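Local coordinates for protein D-alanyl transferase DltD (Enterococcus faecalis, PDB 6O93) that probably takes part in attaching D-alanine to lipoteichoic acid in the Gram-positive cell wall, as a membrane-associated member of the DltD family, at residues V113-F118 against T149-V154; F269-G274 against D386-N391; D275-L280 against K320-E325. All coordinates share one frame; numbering follows the deposited sequence.

Interaction 1. Residues V113-F118 against T149-V154. With PO4 (phosphate ion), chain E.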
loop_
_atom_site.group_PDB
_atom_site.type_symbol
_atom_site.label_atom_id
_atom_site.label_comp_id
_atom_site.label_asym_id
_atom_site.label_seq_id
_atom_site.Cartn_x
_atom_site.Cartn_y
_atom_site.Cartn_z
ATOM N N VAL A 113 7.047 8.130 -8.254
ATOM C CA VAL A 113 6.851 8.630 -6.890
ATOM C C VAL A 113 7.669 9.904 -6.700
ATOM O O VAL A 113 8.867 9.926 -7.042
ATOM C CB VAL A 113 7.247 7.559 -5.857
ATOM C CG1 VAL A 113 8.723 7.196 -5.977
ATOM C CG2 VAL A 113 6.922 8.039 -4.449
ATOM N N PRO A 114 7.088 10.987 -6.182
ATOM C CA PRO A 114 7.868 12.218 -5.988
ATOM C C PRO A 114 9.014 12.020 -5.007
ATOM O O PRO A 114 8.971 11.154 -4.131
ATOM C CB PRO A 114 6.832 13.212 -5.445
ATOM C CG PRO A 114 5.512 12.676 -5.899
ATOM C CD PRO A 114 5.656 11.189 -5.899
ATOM N N ASN A 115 10.051 12.850 -5.159
ATOM C CA ASN A 115 11.209 12.775 -4.269
ATOM C C ASN A 115 10.794 12.883 -2.806
ATOM O O ASN A 115 11.224 12.086 -1.965
ATOM C CB ASN A 115 12.214 13.877 -4.610
ATOM C CG ASN A 115 12.948 13.625 -5.912
ATOM O OD1 ASN A 115 13.007 12.498 -6.399
ATOM N ND2 ASN A 115 13.527 14.679 -6.475
ATOM N N ASP A 116 9.953 13.871 -2.484
ATOM C CA ASP A 116 9.594 14.120 -1.093
ATOM C C ASP A 116 8.694 13.028 -0.533
ATOM O O ASP A 116 8.688 12.800 0.682
ATOM C CB ASP A 116 8.906 15.479 -0.960
ATOM C CG ASP A 116 9.801 16.630 -1.373
ATOM O OD1 ASP A 116 11.036 16.444 -1.397
ATOM O OD2 ASP A 116 9.267 17.722 -1.666
ATOM N N SER A 117 7.920 12.356 -1.387
ATOM C CA SER A 117 7.078 11.266 -0.906
ATOM C C SER A 117 7.923 10.060 -0.524
ATOM O O SER A 117 7.725 9.459 0.539
ATOM C CB SER A 117 6.043 10.890 -1.965
ATOM O OG SER A 117 5.064 11.905 -2.085
ATOM N N PHE A 118 8.874 9.686 -1.382
ATOM C CA PHE A 118 9.797 8.618 -1.019
ATOM C C PHE A 118 10.657 9.026 0.170
ATOM O O PHE A 118 10.859 8.235 1.098
ATOM C CB PHE A 118 10.679 8.247 -2.208
ATOM C CG PHE A 118 11.696 7.196 -1.887
ATOM C CD1 PHE A 118 11.387 5.854 -2.028
ATOM C CD2 PHE A 118 12.953 7.546 -1.420
ATOM C CE1 PHE A 118 12.319 4.878 -1.715
ATOM C CE2 PHE A 118 13.886 6.581 -1.109
ATOM C CZ PHE A 118 13.569 5.244 -1.258
ATOM N N THR A 149 19.367 5.464 -6.032
ATOM C CA THR A 149 20.333 6.513 -6.340
ATOM C C THR A 149 19.693 7.731 -6.988
ATOM O O THR A 149 20.369 8.753 -7.140
ATOM C CB THR A 149 21.437 5.991 -7.265
ATOM O OG1 THR A 149 20.870 5.570 -8.515
ATOM C CG2 THR A 149 22.181 4.833 -6.619
ATOM N N LYS A 150 18.423 7.653 -7.377
ATOM C CA LYS A 150 17.751 8.779 -8.006
ATOM C C LYS A 150 17.136 9.746 -7.002
ATOM O O LYS A 150 16.702 10.830 -7.405
ATOM C CB LYS A 150 16.657 8.278 -8.956
ATOM C CG LYS A 150 17.166 7.377 -10.078
ATOM C CD LYS A 150 18.092 8.125 -11.027
ATOM C CE LYS A 150 18.470 7.273 -12.234
ATOM N NZ LYS A 150 19.295 6.087 -11.861
ATOM N N PHE A 151 17.096 9.391 -5.705
ATOM C CA PHE A 151 16.387 10.215 -4.737
ATOM C C PHE A 151 17.348 10.987 -3.840
ATOM O O PHE A 151 18.362 10.436 -3.397
ATOM C CB PHE A 151 15.461 9.351 -3.874
ATOM C CG PHE A 151 14.359 8.710 -4.657
ATOM C CD1 PHE A 151 13.183 9.397 -4.908
ATOM C CD2 PHE A 151 14.508 7.438 -5.174
ATOM C CE1 PHE A 151 12.172 8.818 -5.643
ATOM C CE2 PHE A 151 13.500 6.855 -5.911
ATOM C CZ PHE A 151 12.331 7.547 -6.147
ATOM N N PRO A 152 17.058 12.262 -3.553
ATOM C CA PRO A 152 18.002 13.052 -2.739
ATOM C C PRO A 152 18.261 12.472 -1.359
ATOM O O PRO A 152 19.380 12.591 -0.850
ATOM C CB PRO A 152 17.324 14.428 -2.655
ATOM C CG PRO A 152 16.414 14.484 -3.829
ATOM C CD PRO A 152 15.941 13.083 -4.053
ATOM N N VAL A 153 17.260 11.855 -0.726
ATOM C CA VAL A 153 17.466 11.345 0.628
ATOM C C VAL A 153 18.571 10.299 0.644
ATOM O O VAL A 153 19.256 10.122 1.659
ATOM C CB VAL A 153 16.151 10.782 1.200
ATOM C CG1 VAL A 153 15.798 9.460 0.535
ATOM C CG2 VAL A 153 16.265 10.617 2.712
ATOM N N VAL A 154 18.767 9.601 -0.472
ATOM C CA VAL A 154 19.819 8.598 -0.591
ATOM C C VAL A 154 21.122 9.213 -1.087
ATOM O O VAL A 154 22.206 8.806 -0.660
ATOM C CB VAL A 154 19.344 7.466 -1.526
ATOM C CG1 VAL A 154 20.505 6.549 -1.898
ATOM C CG2 VAL A 154 18.218 6.677 -0.870
HETATM P P PO4 E . 12.261 18.327 -4.306
HETATM O O1 PO4 E . 13.237 17.174 -4.319
HETATM O O2 PO4 E . 10.999 17.934 -5.037
HETATM O O3 PO4 E . 12.889 19.520 -4.986
HETATM O O4 PO4 E . 11.921 18.677 -2.877
HETATM O O HOH W 1 14.246 11.805 -1.588
HETATM O O HOH W 2 14.187 11.147 -8.420
#
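The two backbones come closest at N115 and F151, whose CA atoms lie 5.8 Å apart, and both segments turn into short helices here, with P114 and F151 as the N-cap residues. No direct hydrogen bond joins them, so rings and waters carry the contact. F118 and F151 form a face-to-face stack, with ring centroids 4.3 Å apart and planes 22° from parallel. F118 CG is anti to its backbone N (chi1 177°). This sets CG over the centre of the F151 ring, and F118 CB makes a CH-pi contact with the same face. V113 CG1 touches F151 CZ at 3.6 Å. V153 CG1 lies at the edge of the F118 ring, 3.8 Å from CE2.

The N-terminal ends of helices 115-121 and 152-155 pack together here, in the helical layer around the five-stranded parallel sheet of this member of the SGNH hydrolase clan. L81 of helix 80-90 touches both stacked rings, and Y122 lies against V153 and V154.

N115 supplies the polar side. Its amide plane stands 80° from the F151 ring, with OD1 3.4 Å from F151 CD1. Its CG packs against P152 CD. One water donates to N115 OD1 and to K150 O, both at 2.7 Å, and sits over the face of F151 opposite F118, displaced from the ring centre. A second water donates to N115 O and accepts from V153 N, each at 3.1 Å. It thus links the first turn of one helix to that of the other. N115 ND2 also gives a weak hydrogen bond to O1 of a phosphate ion, probably from the crystallisation liquor.

Interaction 2. Residues F269-G274 against D386-N391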
loop_
_atom_site.group_PDB
_atom_site.type_symbol
_atom_site.label_atom_id
_atom_site.label_comp_id
_atom_site.label_asym_id
_atom_site.label_seq_id
_atom_site.Cartn_x
_atom_site.Cartn_y
_atom_site.Cartn_z
ATOM N N PHE A 269 1.953 5.494 -18.290
ATOM C CA PHE A 269 3.404 5.426 -18.416
ATOM C C PHE A 269 4.033 5.943 -17.130
ATOM O O PHE A 269 3.763 7.076 -16.718
ATOM C CB PHE A 269 3.881 6.237 -19.622
ATOM C CG PHE A 269 3.022 6.057 -20.843
ATOM C CD1 PHE A 269 3.090 4.891 -21.588
ATOM C CD2 PHE A 269 2.142 7.051 -21.239
ATOM C CE1 PHE A 269 2.301 4.722 -22.710
ATOM C CE2 PHE A 269 1.349 6.885 -22.361
ATOM C CZ PHE A 269 1.430 5.721 -23.098
ATOM N N SER A 270 4.869 5.119 -16.499
ATOM C CA SER A 270 5.402 5.494 -15.196
ATOM C C SER A 270 6.540 4.585 -14.745
ATOM O O SER A 270 6.507 3.371 -14.994
ATOM C CB SER A 270 4.288 5.461 -14.147
ATOM O OG SER A 270 4.791 5.808 -12.871
ATOM N N PRO A 271 7.560 5.129 -14.073
ATOM C CA PRO A 271 8.509 4.258 -13.363
ATOM C C PRO A 271 7.854 3.430 -12.274
ATOM O O PRO A 271 8.458 2.456 -11.807
ATOM C CB PRO A 271 9.527 5.247 -12.777
ATOM C CG PRO A 271 9.391 6.478 -13.596
ATOM C CD PRO A 271 7.957 6.546 -14.001
ATOM N N GLU A 272 6.637 3.786 -11.853
ATOM C CA GLU A 272 5.962 3.030 -10.805
ATOM C C GLU A 272 5.688 1.596 -11.240
ATOM O O GLU A 272 5.598 0.701 -10.392
ATOM C CB GLU A 272 4.658 3.732 -10.415
ATOM C CG GLU A 272 3.883 3.062 -9.281
ATOM C CD GLU A 272 4.572 3.189 -7.936
ATOM O OE1 GLU A 272 5.478 4.039 -7.802
ATOM O OE2 GLU A 272 4.204 2.437 -7.008
ATOM N N TYR A 273 5.545 1.355 -12.547
ATOM C CA TYR A 273 5.388 -0.015 -13.023
ATOM C C TYR A 273 6.625 -0.840 -12.705
ATOM O O TYR A 273 6.520 -2.026 -12.365
ATOM C CB TYR A 273 5.101 -0.031 -14.526
ATOM C CG TYR A 273 3.749 0.538 -14.873
ATOM C CD1 TYR A 273 2.590 -0.191 -14.643
ATOM C CD2 TYR A 273 3.626 1.808 -15.423
ATOM C CE1 TYR A 273 1.349 0.323 -14.950
ATOM C CE2 TYR A 273 2.388 2.333 -15.737
ATOM C CZ TYR A 273 1.253 1.584 -15.495
ATOM O OH TYR A 273 0.016 2.097 -15.799
ATOM N N GLY A 274 7.807 -0.228 -12.800
ATOM C CA GLY A 274 9.019 -0.906 -12.371
ATOM C C GLY A 274 9.103 -1.051 -10.863
ATOM O O GLY A 274 9.487 -2.107 -10.352
ATOM N N ASP A 386 11.098 -0.130 -21.262
ATOM C CA ASP A 386 10.137 -0.372 -22.334
ATOM C C ASP A 386 8.803 -0.870 -21.788
ATOM O O ASP A 386 7.764 -0.665 -22.426
ATOM C CB ASP A 386 10.711 -1.353 -23.364
ATOM C CG ASP A 386 11.006 -2.725 -22.783
ATOM O OD1 ASP A 386 11.095 -2.856 -21.545
ATOM O OD2 ASP A 386 11.159 -3.676 -23.581
ATOM N N TRP A 387 8.797 -1.505 -20.613
ATOM C CA TRP A 387 7.521 -1.838 -19.987
ATOM C C TRP A 387 6.926 -0.634 -19.267
ATOM O O TRP A 387 5.711 -0.414 -19.324
ATOM C CB TRP A 387 7.673 -3.001 -19.009
ATOM C CG TRP A 387 6.401 -3.237 -18.250
ATOM C CD1 TRP A 387 6.168 -2.971 -16.932
ATOM C CD2 TRP A 387 5.173 -3.748 -18.781
ATOM N NE1 TRP A 387 4.874 -3.297 -16.608
ATOM C CE2 TRP A 387 4.242 -3.776 -17.725
ATOM C CE3 TRP A 387 4.772 -4.190 -20.046
ATOM C CZ2 TRP A 387 2.936 -4.232 -17.894
ATOM C CZ3 TRP A 387 3.476 -4.643 -20.212
ATOM C CH2 TRP A 387 2.574 -4.660 -19.141
ATOM N N GLN A 388 7.764 0.150 -18.582
ATOM C CA GLN A 388 7.279 1.370 -17.948
ATOM C C GLN A 388 6.590 2.272 -18.960
ATOM O O GLN A 388 5.601 2.941 -18.639
ATOM C CB GLN A 388 8.438 2.110 -17.279
ATOM C CG GLN A 388 9.137 1.316 -16.191
ATOM C CD GLN A 388 10.406 1.988 -15.702
ATOM O OE1 GLN A 388 10.548 3.208 -15.776
ATOM N NE2 GLN A 388 11.340 1.187 -15.205
ATOM N N GLN A 389 7.095 2.296 -20.193
ATOM C CA GLN A 389 6.573 3.155 -21.244
ATOM C C GLN A 389 5.655 2.418 -22.210
ATOM O O GLN A 389 5.265 2.989 -23.231
ATOM C CB GLN A 389 7.730 3.792 -22.018
ATOM C CG GLN A 389 8.654 4.643 -21.160
ATOM C CD GLN A 389 7.939 5.820 -20.528
ATOM O OE1 GLN A 389 7.270 6.595 -21.212
ATOM N NE2 GLN A 389 8.068 5.957 -19.212
ATOM N N GLN A 390 5.297 1.171 -21.913
ATOM C CA GLN A 390 4.500 0.382 -22.844
ATOM C C GLN A 390 3.068 0.896 -22.902
ATOM O O GLN A 390 2.434 1.132 -21.868
ATOM C CB GLN A 390 4.513 -1.090 -22.435
ATOM C CG GLN A 390 3.663 -1.992 -23.314
ATOM C CD GLN A 390 4.100 -1.993 -24.767
ATOM O OE1 GLN A 390 5.283 -2.152 -25.073
ATOM N NE2 GLN A 390 3.145 -1.817 -25.672
ATOM N N ASN A 391 2.561 1.065 -24.115
ATOM C CA ASN A 391 1.162 1.418 -24.303
ATOM C C ASN A 391 0.303 0.172 -24.125
ATOM O O ASN A 391 0.524 -0.824 -24.823
ATOM C CB ASN A 391 0.948 2.014 -25.685
ATOM C CG ASN A 391 -0.390 2.702 -25.815
ATOM O OD1 ASN A 391 -1.434 2.121 -25.513
ATOM N ND2 ASN A 391 -0.367 3.956 -26.250
#
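Q388 lies extended along the segment 269-274, with its chain nearly straight beyond CG. Its CB rests 3.2 Å from S270 O, and CG runs on past the backbone N of G274. G274 has no side chain, which leaves room there for Q388 NE2. OE1 ends 3.3 Å from P271 CA. The Q388 chain runs about perpendicular to the proline side chain. The other amide atom, NE2, is held by Y383 O.

F269 points its ring the other way, along the chain that leaves helix 385-388. CD1 of F269 approaches Q389 O at 3.3 Å, and the backbone N of N391 lies at the ring edge, in its plane. The amide of Q389, bent at chi2, closes over F269 CB, with OE1 3.8 Å away.

Y273 meets W387 obliquely. The Tyr ring and the Trp five-membered ring stand at 80°, with centroids 5.9 Å apart. The touch itself is made by Y273 CB, 3.9 Å from W387 CD1.

Between these side chains the main chains are pinned by one hydrogen bond, S270 N to Q388 O (3.1 Å, N-H...O 153°). The donor sits above the carbonyl plane. The same oxygen takes a CA-H...O contact from F269, at 3.3 Å from CA. S270 OG accepts from E272 N, a capping bond at the N-terminal end of helix 272-285, and OG also bonds to V109 O.

The contact thus sets the end of the short C-terminal helix 385-388 on this capped helix start. Helix 309-324 flanks both: its K318 makes cation-pi contacts with Y273 and W387 and bonds to W387 O and Q390 O. Helix 139-148 lies beside P271 and Q388.

Interaction 3. Residues D275-L280 against K320-E325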
loop_
_atom_site.group_PDB
_atom_site.type_symbol
_atom_site.label_atom_id
_atom_site.label_comp_id
_atom_site.label_asym_id
_atom_site.label_seq_id
_atom_site.Cartn_x
_atom_site.Cartn_y
_atom_site.Cartn_z
ATOM N N ASP A 275 8.752 0.008 -10.127
ATOM C CA ASP A 275 8.759 -0.074 -8.671
ATOM C C ASP A 275 7.741 -1.095 -8.183
ATOM O O ASP A 275 7.979 -1.807 -7.199
ATOM C CB ASP A 275 8.471 1.299 -8.064
ATOM C CG ASP A 275 9.534 2.319 -8.401
ATOM O OD1 ASP A 275 10.568 1.936 -8.990
ATOM O OD2 ASP A 275 9.333 3.509 -8.079
ATOM N N PHE A 276 6.595 -1.177 -8.863
ATOM C CA PHE A 276 5.606 -2.199 -8.545
ATOM C C PHE A 276 6.175 -3.592 -8.769
ATOM O O PHE A 276 5.924 -4.510 -7.979
ATOM C CB PHE A 276 4.355 -1.975 -9.391
ATOM C CG PHE A 276 3.259 -2.965 -9.136
ATOM C CD1 PHE A 276 2.811 -3.210 -7.849
ATOM C CD2 PHE A 276 2.660 -3.633 -10.187
ATOM C CE1 PHE A 276 1.796 -4.115 -7.616
ATOM C CE2 PHE A 276 1.639 -4.537 -9.959
ATOM C CZ PHE A 276 1.209 -4.778 -8.672
ATOM N N GLN A 277 6.948 -3.768 -9.843
ATOM C CA GLN A 277 7.609 -5.046 -10.080
ATOM C C GLN A 277 8.527 -5.410 -8.922
ATOM O O GLN A 277 8.639 -6.586 -8.553
ATOM C CB GLN A 277 8.393 -4.990 -11.391
ATOM C CG GLN A 277 9.112 -6.284 -11.749
ATOM C CD GLN A 277 8.152 -7.436 -11.978
ATOM O OE1 GLN A 277 6.935 -7.258 -11.960
ATOM N NE2 GLN A 277 8.699 -8.626 -12.199
ATOM N N ALA A 278 9.197 -4.415 -8.335
ATOM C CA ALA A 278 10.071 -4.690 -7.201
ATOM C C ALA A 278 9.288 -5.293 -6.043
ATOM O O ALA A 278 9.750 -6.241 -5.397
ATOM C CB ALA A 278 10.784 -3.411 -6.763
ATOM N N ALA A 279 8.096 -4.760 -5.767
ATOM C CA ALA A 279 7.270 -5.314 -4.701
ATOM C C ALA A 279 6.790 -6.716 -5.051
ATOM O O ALA A 279 6.711 -7.587 -4.177
ATOM C CB ALA A 279 6.083 -4.391 -4.428
ATOM N N LEU A 280 6.475 -6.955 -6.324
ATOM C CA LEU A 280 6.016 -8.276 -6.743
ATOM C C LEU A 280 7.111 -9.324 -6.578
ATOM O O LEU A 280 6.840 -10.447 -6.133
ATOM C CB LEU A 280 5.539 -8.227 -8.194
ATOM C CG LEU A 280 4.297 -7.378 -8.468
ATOM C CD1 LEU A 280 4.029 -7.308 -9.966
ATOM C CD2 LEU A 280 3.087 -7.934 -7.729
ATOM N N LYS A 320 -3.144 -5.586 -14.556
ATOM C CA LYS A 320 -3.605 -6.967 -14.486
ATOM C C LYS A 320 -2.795 -7.873 -15.402
ATOM O O LYS A 320 -2.654 -9.067 -15.119
ATOM C CB LYS A 320 -5.095 -7.047 -14.821
ATOM C CG LYS A 320 -5.987 -6.425 -13.754
ATOM C CD LYS A 320 -7.446 -6.830 -13.905
ATOM C CE LYS A 320 -8.051 -6.289 -15.182
ATOM N NZ LYS A 320 -9.506 -6.596 -15.267
ATOM N N TYR A 321 -2.246 -7.333 -16.492
ATOM C CA TYR A 321 -1.343 -8.130 -17.316
ATOM C C TYR A 321 -0.058 -8.440 -16.559
ATOM O O TYR A 321 0.382 -9.594 -16.507
ATOM C CB TYR A 321 -1.026 -7.407 -18.625
ATOM C CG TYR A 321 -0.149 -8.226 -19.547
ATOM C CD1 TYR A 321 -0.698 -9.184 -20.384
ATOM C CD2 TYR A 321 1.227 -8.051 -19.567
ATOM C CE1 TYR A 321 0.094 -9.943 -21.222
ATOM C CE2 TYR A 321 2.031 -8.805 -20.403
ATOM C CZ TYR A 321 1.459 -9.750 -21.229
ATOM O OH TYR A 321 2.248 -10.505 -22.067
ATOM N N GLN A 322 0.552 -7.417 -15.960
ATOM C CA GLN A 322 1.780 -7.621 -15.200
ATOM C C GLN A 322 1.564 -8.620 -14.068
ATOM O O GLN A 322 2.448 -9.429 -13.765
ATOM C CB GLN A 322 2.273 -6.279 -14.657
ATOM C CG GLN A 322 3.617 -6.322 -13.952
ATOM C CD GLN A 322 4.154 -4.929 -13.658
ATOM O OE1 GLN A 322 3.598 -3.928 -14.114
ATOM N NE2 GLN A 322 5.238 -4.861 -12.893
ATOM N N LEU A 323 0.389 -8.582 -13.440
ATOM C CA LEU A 323 0.078 -9.534 -12.378
ATOM C C LEU A 323 -0.171 -10.927 -12.947
ATOM O O LEU A 323 0.567 -11.874 -12.651
ATOM C CB LEU A 323 -1.137 -9.051 -11.587
ATOM C CG LEU A 323 -0.914 -7.799 -10.733
ATOM C CD1 LEU A 323 -2.239 -7.262 -10.214
ATOM C CD2 LEU A 323 0.028 -8.106 -9.578
ATOM N N GLN A 324 -1.209 -11.064 -13.777
ATOM C CA GLN A 324 -1.605 -12.379 -14.274
ATOM C C GLN A 324 -0.469 -13.058 -15.029
ATOM O O GLN A 324 -0.278 -14.273 -14.914
ATOM C CB GLN A 324 -2.833 -12.245 -15.174
ATOM C CG GLN A 324 -4.108 -11.873 -14.440
ATOM C CD GLN A 324 -4.780 -13.072 -13.799
ATOM O OE1 GLN A 324 -4.328 -14.208 -13.953
ATOM N NE2 GLN A 324 -5.869 -12.826 -13.080
ATOM N N GLU A 325 0.291 -12.290 -15.809
ATOM C CA GLU A 325 1.376 -12.863 -16.594
ATOM C C GLU A 325 2.408 -13.569 -15.724
ATOM O O GLU A 325 3.102 -14.468 -16.213
ATOM C CB GLU A 325 2.042 -11.761 -17.423
ATOM C CG GLU A 325 3.279 -12.183 -18.195
ATOM C CD GLU A 325 2.990 -13.207 -19.270
ATOM O OE1 GLU A 325 1.804 -13.549 -19.480
ATOM O OE2 GLU A 325 3.958 -13.665 -19.913
#
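A single hydrogen bond carries the polar part of this contact. Q322 NE2 donates to Q277 OE1 at 3.1 Å, and the bond is nearly straight, with an N-H...O angle of 167°. The acceptor lies in the amide plane of Q322, while the donor stands 26° above the carbonyl plane of Q277. Q322 reaches across because its chain is extended, with CG anti to the backbone N. Q277 is bent at chi2, which turns its amide back to receive the bond. Both amides are buried and have further partners. Q322 NE2 also bonds to Y273 O, and Q322 OE1 accepts from W387 NE1. Q277 NE2 bonds to Q326 OE1. These partners fix which way round each amide sits.

The apolar part centres on L323 CD2. This methyl lies 3.6 Å from both F276 CZ and L280 CD2. L280 CD1 sits 3.6 Å above the plane of the F276 ring, displaced from the ring centre, so residues one helical turn apart pack on each other as well as across. Polar and apolar parts meet at Q322, whose NE2 is 3.9 Å from F276 CD2. The F276 and Q322 side chains run alongside each other, pointing opposite ways, with ring and amide planes well inclined.

The short helix segments run roughly parallel. Their axes cross at -25° and approach to 11.6 Å, so long side chains bridge the gap rather than the backbones. Helix 272-285 leads into strand 289-294, and helix 309-324 lies on the crossover from that strand to its parallel neighbour 331-333, a beta-alpha-beta connection. F276, L280 and L323 all touch F292. L323 also meets I331, and on the other side of helix 272-285 D275 and A278 touch helix 80-90.

In the fold
From the N terminus, interaction 1 comes first; it closes a mostly helical loop of 30 residues before the other two begin. Interaction 2 opens at 269-274 and closes only near the C terminus, at 386-391, with 111 residues between. Interaction 3 is nested in that loop and closes one of 39 residues, which contains strand 289-294. Helix 272-285 serves both. Q322 joins them by bonds to W387 and the Y273 carbonyl. V113 of interaction 1 packs on D275 of interaction 3. Interaction 1 joins the starts of helices 115-121 and 152-155, interaction 3 pairs helices 272-285 and 309-324 beside the sheet, and interaction 2 brings the C-terminal region onto helix 272-285.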